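Local coordinates for 178aa long hypothetical molybdenum cofactor biosynthesis protein B (PDB 3IWT) that probably takes part in molybdenum cofactor biosynthesis as a MoaB-type protein whose fold is predicted to bind molybdopterin, at residues Ser15-Ile23 with Ile79-Gly89; Ile103-Phe114 with Ser138-Leu149. All coordinates share one frame; numbering follows the deposited sequence.

Contact 1. Residues Ser15-Ile23 with Ile79-Gly89; sequences SLNFYVITI and IDEVDVIISTG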
# COMPACT_ATOMS: atom_id res chain seq x y z
N SER A 15 28.76 -2.25 -24.54
CA SER A 15 27.94 -1.20 -25.09
C SER A 15 26.50 -1.62 -24.81
O SER A 15 26.11 -2.73 -25.13
CB SER A 15 28.17 -1.07 -26.60
OG SER A 15 27.38 -0.05 -27.17
N LEU A 16 25.72 -0.74 -24.19
CA LEU A 16 24.30 -1.01 -23.91
C LEU A 16 23.42 -0.15 -24.82
O LEU A 16 23.84 0.91 -25.29
CB LEU A 16 24.00 -0.74 -22.43
CG LEU A 16 24.70 -1.65 -21.41
CD1 LEU A 16 24.52 -1.07 -20.01
CD2 LEU A 16 24.21 -3.11 -21.50
N ASN A 17 22.21 -0.62 -25.06
CA ASN A 17 21.21 0.06 -25.90
C ASN A 17 20.20 0.85 -25.06
O ASN A 17 19.52 0.30 -24.17
CB ASN A 17 20.45 -0.95 -26.75
CG ASN A 17 21.34 -1.73 -27.72
OD1 ASN A 17 21.10 -2.91 -27.95
ND2 ASN A 17 22.28 -1.07 -28.32
N PHE A 18 20.07 2.14 -25.35
CA PHE A 18 19.25 3.06 -24.57
C PHE A 18 18.12 3.60 -25.43
O PHE A 18 18.30 3.84 -26.62
CB PHE A 18 20.09 4.24 -24.06
CG PHE A 18 21.03 3.88 -22.94
CD1 PHE A 18 22.16 3.15 -23.20
CD2 PHE A 18 20.74 4.26 -21.62
CE1 PHE A 18 23.05 2.82 -22.20
CE2 PHE A 18 21.64 3.93 -20.59
CZ PHE A 18 22.78 3.19 -20.89
N TYR A 19 16.95 3.79 -24.80
CA TYR A 19 15.83 4.49 -25.41
C TYR A 19 15.56 5.74 -24.58
O TYR A 19 15.45 5.67 -23.34
CB TYR A 19 14.60 3.59 -25.41
CG TYR A 19 13.48 4.03 -26.31
CD1 TYR A 19 13.16 3.30 -27.44
CD2 TYR A 19 12.73 5.15 -26.01
CE1 TYR A 19 12.09 3.66 -28.26
CE2 TYR A 19 11.70 5.55 -26.83
CZ TYR A 19 11.38 4.79 -27.95
OH TYR A 19 10.32 5.16 -28.74
N VAL A 20 15.42 6.89 -25.25
CA VAL A 20 15.33 8.17 -24.55
C VAL A 20 13.93 8.75 -24.73
O VAL A 20 13.44 8.85 -25.85
CB VAL A 20 16.39 9.19 -25.04
CG1 VAL A 20 16.28 10.52 -24.28
CG2 VAL A 20 17.80 8.62 -24.89
N ILE A 21 13.31 9.17 -23.63
CA ILE A 21 11.95 9.73 -23.70
C ILE A 21 11.92 11.12 -23.09
O ILE A 21 12.28 11.32 -21.92
CB ILE A 21 10.91 8.83 -23.00
CG1 ILE A 21 10.93 7.41 -23.57
CG2 ILE A 21 9.48 9.44 -23.07
CD1 ILE A 21 10.02 6.43 -22.78
N THR A 22 11.48 12.11 -23.86
CA THR A 22 11.38 13.47 -23.33
C THR A 22 9.93 13.74 -23.02
O THR A 22 9.07 13.54 -23.86
CB THR A 22 11.97 14.50 -24.32
OG1 THR A 22 13.38 14.27 -24.41
CG2 THR A 22 11.71 15.95 -23.84
N ILE A 23 9.66 14.17 -21.78
CA ILE A 23 8.30 14.47 -21.32
C ILE A 23 8.19 15.98 -21.12
O ILE A 23 8.68 16.54 -20.13
CB ILE A 23 7.95 13.69 -20.03
CG1 ILE A 23 8.20 12.20 -20.24
CG2 ILE A 23 6.53 13.95 -19.63
CD1 ILE A 23 8.07 11.33 -18.99
N ILE A 79 10.58 -3.31 -27.36
CA ILE A 79 11.71 -3.52 -28.25
C ILE A 79 12.73 -4.37 -27.49
O ILE A 79 13.33 -3.91 -26.51
CB ILE A 79 12.34 -2.19 -28.66
CG1 ILE A 79 11.31 -1.34 -29.41
CG2 ILE A 79 13.63 -2.41 -29.53
CD1 ILE A 79 11.69 0.15 -29.53
N ASP A 80 12.93 -5.61 -27.95
CA ASP A 80 13.77 -6.55 -27.21
C ASP A 80 15.20 -6.06 -27.01
O ASP A 80 15.81 -6.32 -25.96
CB ASP A 80 13.81 -7.88 -27.92
CG ASP A 80 12.50 -8.62 -27.84
OD1 ASP A 80 11.58 -8.21 -27.09
OD2 ASP A 80 12.43 -9.62 -28.52
N GLU A 81 15.73 -5.34 -28.00
CA GLU A 81 17.10 -4.84 -27.97
C GLU A 81 17.33 -3.73 -26.93
O GLU A 81 18.45 -3.49 -26.52
CB GLU A 81 17.51 -4.36 -29.37
CG GLU A 81 17.58 -5.48 -30.42
CD GLU A 81 16.22 -5.99 -30.96
OE1 GLU A 81 15.15 -5.40 -30.69
OE2 GLU A 81 16.22 -7.02 -31.71
N VAL A 82 16.26 -3.06 -26.49
CA VAL A 82 16.42 -2.00 -25.48
C VAL A 82 16.93 -2.59 -24.16
O VAL A 82 16.34 -3.54 -23.64
CB VAL A 82 15.11 -1.19 -25.26
CG1 VAL A 82 15.22 -0.27 -24.02
CG2 VAL A 82 14.76 -0.38 -26.52
N ASP A 83 18.01 -2.03 -23.62
CA ASP A 83 18.50 -2.43 -22.28
C ASP A 83 18.04 -1.49 -21.18
O ASP A 83 17.71 -1.92 -20.06
CB ASP A 83 20.03 -2.52 -22.27
CG ASP A 83 20.56 -3.51 -23.27
OD1 ASP A 83 20.07 -4.64 -23.30
OD2 ASP A 83 21.48 -3.15 -24.05
N VAL A 84 18.03 -0.19 -21.48
CA VAL A 84 17.75 0.84 -20.49
C VAL A 84 16.88 1.91 -21.16
O VAL A 84 17.11 2.29 -22.33
CB VAL A 84 19.06 1.52 -19.98
CG1 VAL A 84 18.77 2.56 -18.89
CG2 VAL A 84 20.11 0.49 -19.52
N ILE A 85 15.91 2.40 -20.39
CA ILE A 85 15.07 3.52 -20.78
C ILE A 85 15.38 4.67 -19.83
O ILE A 85 15.36 4.48 -18.61
CB ILE A 85 13.56 3.18 -20.69
CG1 ILE A 85 13.21 2.00 -21.61
CG2 ILE A 85 12.70 4.44 -21.01
CD1 ILE A 85 11.83 1.32 -21.35
N ILE A 86 15.62 5.85 -20.39
CA ILE A 86 15.82 7.07 -19.61
C ILE A 86 14.82 8.12 -20.06
O ILE A 86 14.71 8.45 -21.26
CB ILE A 86 17.26 7.61 -19.74
CG1 ILE A 86 18.30 6.56 -19.34
CG2 ILE A 86 17.43 8.92 -18.89
CD1 ILE A 86 19.77 7.05 -19.47
N SER A 87 14.06 8.65 -19.11
CA SER A 87 13.17 9.75 -19.42
C SER A 87 13.64 11.01 -18.74
O SER A 87 14.26 10.97 -17.66
CB SER A 87 11.71 9.45 -19.05
OG SER A 87 11.53 9.32 -17.64
N THR A 88 13.31 12.15 -19.34
CA THR A 88 13.56 13.44 -18.74
C THR A 88 12.28 14.26 -18.73
O THR A 88 11.68 14.47 -19.78
CB THR A 88 14.68 14.23 -19.48
OG1 THR A 88 14.76 15.59 -18.98
CG2 THR A 88 14.49 14.26 -21.00
N GLY A 89 11.90 14.73 -17.54
CA GLY A 89 10.73 15.58 -17.34
C GLY A 89 9.64 15.01 -16.44
O GLY A 89 9.37 13.80 -16.44
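Asn17 is gripped through its backbone by Asp83: the Asn17 N-H runs almost straight (175°) to Asp83 OD2, 2.8 Å from N to OD2, meeting the carboxylate on its anti side. In return Asn17 O accepts two N-H groups, from Asp83 N at 2.8 Å and, nearly end-on, from Val84 N at 3.1 Å. The Val84 bond opens a parallel ladder that continues through Tyr19 and Ile21, each giving and taking a bond, up to Ile23 N, which lies 2.9 Å from Thr88 O; the axes of strands 17-23 and 84-88 are inclined at 19°.

Phe18 lies alongside Val84 and presents a ring face to Val84 CG2, 4.3 Å from the ring centroid, while Phe18 CD2 touches Ile86 CD1 at 3.7 Å. On the other face of the sheet, Tyr19 chi1 of -165° sets CG beside the carbonyl carbon and carries the ring to Ile79 and Val82, with Tyr19 CE1 3.8 Å from Ile79 CD1.

Helices 40-51 and 154-176 cover the Phe18, Val84 and Ile86 side, and helix 66-77 covers Tyr19, Ile21 and Ile85, giving an alpha/beta three-layer arrangement. Asp83 is positioned by a salt bridge from OD1 to Arg177. With one carboxylate oxygen on Arg177 and the other on a backbone N-H, this buried acid probably stays ionised and fixes where the ladder starts.

Contact 2. Residues Ile103-Phe114 with Ser138-Leu149; sequences IRKLFDREIEGF and SAGIIGKKIVYL
A classic beta bulge joins the short edge strand 109-110 to the hairpin 138-149, Asp108 and Arg109 both facing Ile141. Ile141 O draws weak bonds from Asp108 N (2.8 Å) and Arg109 N, whereas Ile141 N bonds Arg109 O at 3.0 Å. Asp108 OD2 takes the Gly143 N-H at 2.8 Å from above the carboxylate plane, tying the bulge to the hairpin's type II' turn; Asp108 OD1 forms a salt bridge with Lys66 of a third subunit.

Next to the bulge, Phe107 lies flat on the antiparallel sheet, Gly140 CA standing 3.5 Å from the ring centroid and 8° off the normal, a CH-pi contact. The opposite face carries Arg104 CA, Ile142 CD1 meets the ring edge 4.0 Å from Phe107 CD1, and Phe107 CE1 lies 3.8 Å from Val147 CB. With an alanine replacing Phe107, Gly140 is likely to lose its cover, and Ile142 and Val147 one packing surface each.

Phe114 CG swings anti to its N (chi1 -178°), bringing a ring face to the edge of Tyr148, centroids 5.3 Å apart and planes at 62°. Water 1 joins Arg104 NH1 to Ser138 OG, which also hydrogen-bonds Lys136 O, while Arg104 NH2 reaches Glu112 of a fourth subunit.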
# COMPACT_ATOMS: atom_id res chain seq x y z
N ILE A 103 4.63 5.93 -13.98
CA ILE A 103 5.52 4.83 -14.33
C ILE A 103 6.02 3.98 -13.18
O ILE A 103 6.22 2.77 -13.32
CB ILE A 103 6.71 5.35 -15.20
CG1 ILE A 103 6.15 5.99 -16.48
CG2 ILE A 103 7.76 4.25 -15.49
CD1 ILE A 103 5.35 5.07 -17.40
N ARG A 104 6.23 4.60 -12.01
CA ARG A 104 6.87 3.91 -10.91
C ARG A 104 6.09 2.69 -10.50
O ARG A 104 6.66 1.68 -10.09
CB ARG A 104 7.11 4.87 -9.70
CG ARG A 104 7.89 4.26 -8.57
CD ARG A 104 8.33 5.34 -7.59
NE ARG A 104 7.15 5.97 -7.03
CZ ARG A 104 7.22 7.03 -6.22
NH1 ARG A 104 8.38 7.54 -5.89
NH2 ARG A 104 6.12 7.55 -5.74
N LYS A 105 4.77 2.76 -10.67
CA LYS A 105 3.88 1.68 -10.36
C LYS A 105 4.13 0.42 -11.17
O LYS A 105 3.82 -0.69 -10.69
CB LYS A 105 2.40 2.11 -10.60
CG LYS A 105 1.82 2.79 -9.45
CD LYS A 105 0.37 3.17 -9.67
CE LYS A 105 0.17 4.69 -9.52
NZ LYS A 105 -0.88 5.16 -10.55
N LEU A 106 4.66 0.60 -12.38
CA LEU A 106 4.88 -0.48 -13.32
C LEU A 106 6.15 -1.29 -13.08
O LEU A 106 6.36 -2.35 -13.70
CB LEU A 106 4.93 0.07 -14.73
CG LEU A 106 3.75 1.00 -15.10
CD1 LEU A 106 3.92 1.28 -16.59
CD2 LEU A 106 2.38 0.44 -14.79
N PHE A 107 7.02 -0.80 -12.22
CA PHE A 107 8.28 -1.47 -11.94
C PHE A 107 8.00 -2.85 -11.36
O PHE A 107 7.13 -3.00 -10.49
CB PHE A 107 9.14 -0.64 -10.96
CG PHE A 107 9.61 0.70 -11.49
CD1 PHE A 107 9.75 0.94 -12.84
CD2 PHE A 107 9.99 1.72 -10.60
CE1 PHE A 107 10.22 2.17 -13.33
CE2 PHE A 107 10.49 2.97 -11.08
CZ PHE A 107 10.58 3.18 -12.45
N ASP A 108 8.70 -3.86 -11.84
CA ASP A 108 8.77 -5.14 -11.13
C ASP A 108 9.36 -4.94 -9.71
O ASP A 108 8.81 -5.43 -8.74
CB ASP A 108 9.63 -6.13 -11.89
CG ASP A 108 9.06 -6.50 -13.27
OD1 ASP A 108 7.93 -6.13 -13.60
OD2 ASP A 108 9.77 -7.18 -14.03
N ARG A 109 10.47 -4.19 -9.64
CA ARG A 109 11.17 -3.80 -8.41
C ARG A 109 11.59 -2.34 -8.56
O ARG A 109 12.18 -1.99 -9.59
CB ARG A 109 12.44 -4.65 -8.21
CG ARG A 109 12.19 -6.15 -8.27
CD ARG A 109 13.42 -6.95 -7.83
NE ARG A 109 14.35 -7.17 -8.93
CZ ARG A 109 15.50 -7.83 -8.82
NH1 ARG A 109 15.91 -8.31 -7.64
NH2 ARG A 109 16.25 -7.99 -9.90
N GLU A 110 11.29 -1.49 -7.58
CA GLU A 110 11.85 -0.13 -7.56
C GLU A 110 13.30 -0.25 -7.10
O GLU A 110 13.62 -0.99 -6.16
CB GLU A 110 11.11 0.89 -6.64
CG GLU A 110 11.61 2.39 -6.83
CD GLU A 110 11.24 3.40 -5.71
OE1 GLU A 110 10.50 3.01 -4.81
OE2 GLU A 110 11.73 4.58 -5.71
N ILE A 111 14.18 0.50 -7.75
CA ILE A 111 15.55 0.61 -7.24
C ILE A 111 15.45 1.76 -6.21
O ILE A 111 15.66 2.94 -6.54
CB ILE A 111 16.61 0.87 -8.35
CG1 ILE A 111 16.58 -0.32 -9.34
CG2 ILE A 111 18.02 1.01 -7.76
CD1 ILE A 111 17.22 -0.06 -10.69
N GLU A 112 15.13 1.38 -4.98
CA GLU A 112 14.61 2.29 -3.98
C GLU A 112 15.60 3.41 -3.70
O GLU A 112 15.22 4.60 -3.60
CB GLU A 112 14.29 1.51 -2.69
CG GLU A 112 13.27 0.36 -2.89
CD GLU A 112 13.01 -0.46 -1.62
OE1 GLU A 112 13.63 -0.20 -0.57
OE2 GLU A 112 12.17 -1.38 -1.68
N GLY A 113 16.88 3.04 -3.59
CA GLY A 113 17.95 3.97 -3.24
C GLY A 113 18.31 4.99 -4.30
O GLY A 113 18.99 5.98 -4.00
N PHE A 114 17.90 4.80 -5.55
CA PHE A 114 18.21 5.80 -6.56
C PHE A 114 17.64 7.17 -6.18
O PHE A 114 18.30 8.17 -6.38
CB PHE A 114 17.72 5.42 -7.98
CG PHE A 114 18.09 6.45 -9.02
CD1 PHE A 114 19.34 6.42 -9.65
CD2 PHE A 114 17.20 7.46 -9.33
CE1 PHE A 114 19.67 7.38 -10.57
CE2 PHE A 114 17.54 8.43 -10.25
CZ PHE A 114 18.76 8.40 -10.86
N SER A 138 13.52 8.79 -10.01
CA SER A 138 13.37 7.41 -9.57
C SER A 138 13.95 6.46 -10.60
O SER A 138 14.18 6.85 -11.75
CB SER A 138 11.89 7.08 -9.36
OG SER A 138 11.32 7.87 -8.33
N ALA A 139 14.22 5.22 -10.18
CA ALA A 139 14.72 4.15 -11.07
C ALA A 139 14.04 2.83 -10.67
O ALA A 139 13.57 2.66 -9.53
CB ALA A 139 16.29 4.04 -11.01
N GLY A 140 13.96 1.91 -11.64
CA GLY A 140 13.35 0.63 -11.43
C GLY A 140 13.72 -0.37 -12.51
O GLY A 140 14.50 -0.06 -13.43
N ILE A 141 13.16 -1.56 -12.38
CA ILE A 141 13.47 -2.69 -13.23
C ILE A 141 12.12 -3.22 -13.74
O ILE A 141 11.18 -3.38 -12.94
CB ILE A 141 14.19 -3.83 -12.41
CG1 ILE A 141 15.53 -3.34 -11.84
CG2 ILE A 141 14.39 -5.08 -13.27
CD1 ILE A 141 15.91 -4.01 -10.50
N ILE A 142 12.00 -3.39 -15.06
CA ILE A 142 10.84 -4.06 -15.66
C ILE A 142 11.35 -5.12 -16.61
O ILE A 142 12.04 -4.80 -17.55
CB ILE A 142 9.93 -3.09 -16.45
CG1 ILE A 142 9.45 -1.96 -15.55
CG2 ILE A 142 8.71 -3.87 -17.06
CD1 ILE A 142 8.72 -0.84 -16.24
N GLY A 143 11.01 -6.38 -16.37
CA GLY A 143 11.59 -7.47 -17.13
C GLY A 143 13.09 -7.47 -16.86
O GLY A 143 13.51 -7.45 -15.72
N LYS A 144 13.88 -7.48 -17.91
CA LYS A 144 15.33 -7.44 -17.79
C LYS A 144 15.89 -6.07 -18.17
O LYS A 144 17.06 -5.94 -18.48
CB LYS A 144 15.95 -8.50 -18.69
CG LYS A 144 15.42 -9.94 -18.44
CD LYS A 144 15.63 -10.40 -16.97
CE LYS A 144 15.23 -11.88 -16.78
NZ LYS A 144 13.81 -11.97 -16.29
N LYS A 145 15.03 -5.06 -18.11
CA LYS A 145 15.37 -3.69 -18.48
C LYS A 145 15.38 -2.74 -17.27
O LYS A 145 14.64 -2.93 -16.32
CB LYS A 145 14.37 -3.19 -19.50
CG LYS A 145 14.24 -4.14 -20.76
CD LYS A 145 13.52 -3.43 -21.88
CE LYS A 145 13.04 -4.40 -22.95
NZ LYS A 145 14.15 -5.16 -23.63
N ILE A 146 16.25 -1.74 -17.32
CA ILE A 146 16.37 -0.74 -16.28
C ILE A 146 15.67 0.53 -16.78
O ILE A 146 15.68 0.83 -17.98
CB ILE A 146 17.85 -0.42 -15.97
CG1 ILE A 146 18.65 -1.71 -15.71
CG2 ILE A 146 17.96 0.57 -14.78
CD1 ILE A 146 17.99 -2.72 -14.73
N VAL A 147 15.04 1.25 -15.87
CA VAL A 147 14.34 2.47 -16.22
C VAL A 147 14.77 3.57 -15.26
O VAL A 147 14.75 3.36 -14.05
CB VAL A 147 12.81 2.30 -16.14
CG1 VAL A 147 12.10 3.63 -16.44
CG2 VAL A 147 12.30 1.12 -17.06
N TYR A 148 15.17 4.73 -15.81
CA TYR A 148 15.53 5.90 -15.00
C TYR A 148 14.58 7.02 -15.37
O TYR A 148 14.46 7.38 -16.55
CB TYR A 148 16.97 6.34 -15.23
CG TYR A 148 18.05 5.38 -14.77
CD1 TYR A 148 18.51 5.41 -13.46
CD2 TYR A 148 18.66 4.48 -15.66
CE1 TYR A 148 19.52 4.54 -13.04
CE2 TYR A 148 19.64 3.60 -15.24
CZ TYR A 148 20.10 3.65 -13.94
OH TYR A 148 21.11 2.78 -13.54
N LEU A 149 13.90 7.56 -14.37
CA LEU A 149 13.00 8.69 -14.53
C LEU A 149 13.67 9.93 -13.98
O LEU A 149 13.75 10.13 -12.77
CB LEU A 149 11.67 8.44 -13.80
CG LEU A 149 10.94 7.11 -14.04
CD1 LEU A 149 9.66 7.04 -13.14
CD2 LEU A 149 10.63 6.91 -15.55
O HOH W 1 11.12 7.21 -5.77
O HOH W 2 12.17 -7.99 -13.45
O HOH W 3 14.21 5.08 -7.11

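In the fold
Contact 1 closes before contact 2 opens along the chain, and they lie about 12 Å apart, centre to centre, in one six-stranded mixed sheet. Strands 84-88 and 145-150 are the neighbours that join them: Ile85 O to Tyr148 N, at 2.8 Å, is a probable hydrogen bond, and so is Val82 O to Lys145 NZ, at 2.7 Å. Contact 1 belongs to the parallel part of the sheet, contact 2 to its antiparallel end. Helix 66-77 packs against both on one side and helix 154-176 on the other. No other chain touches contact 1, whereas contact 2 meets three further subunits, so the sheet runs from a core within the subunit to the interfaces of the six-chain assembly.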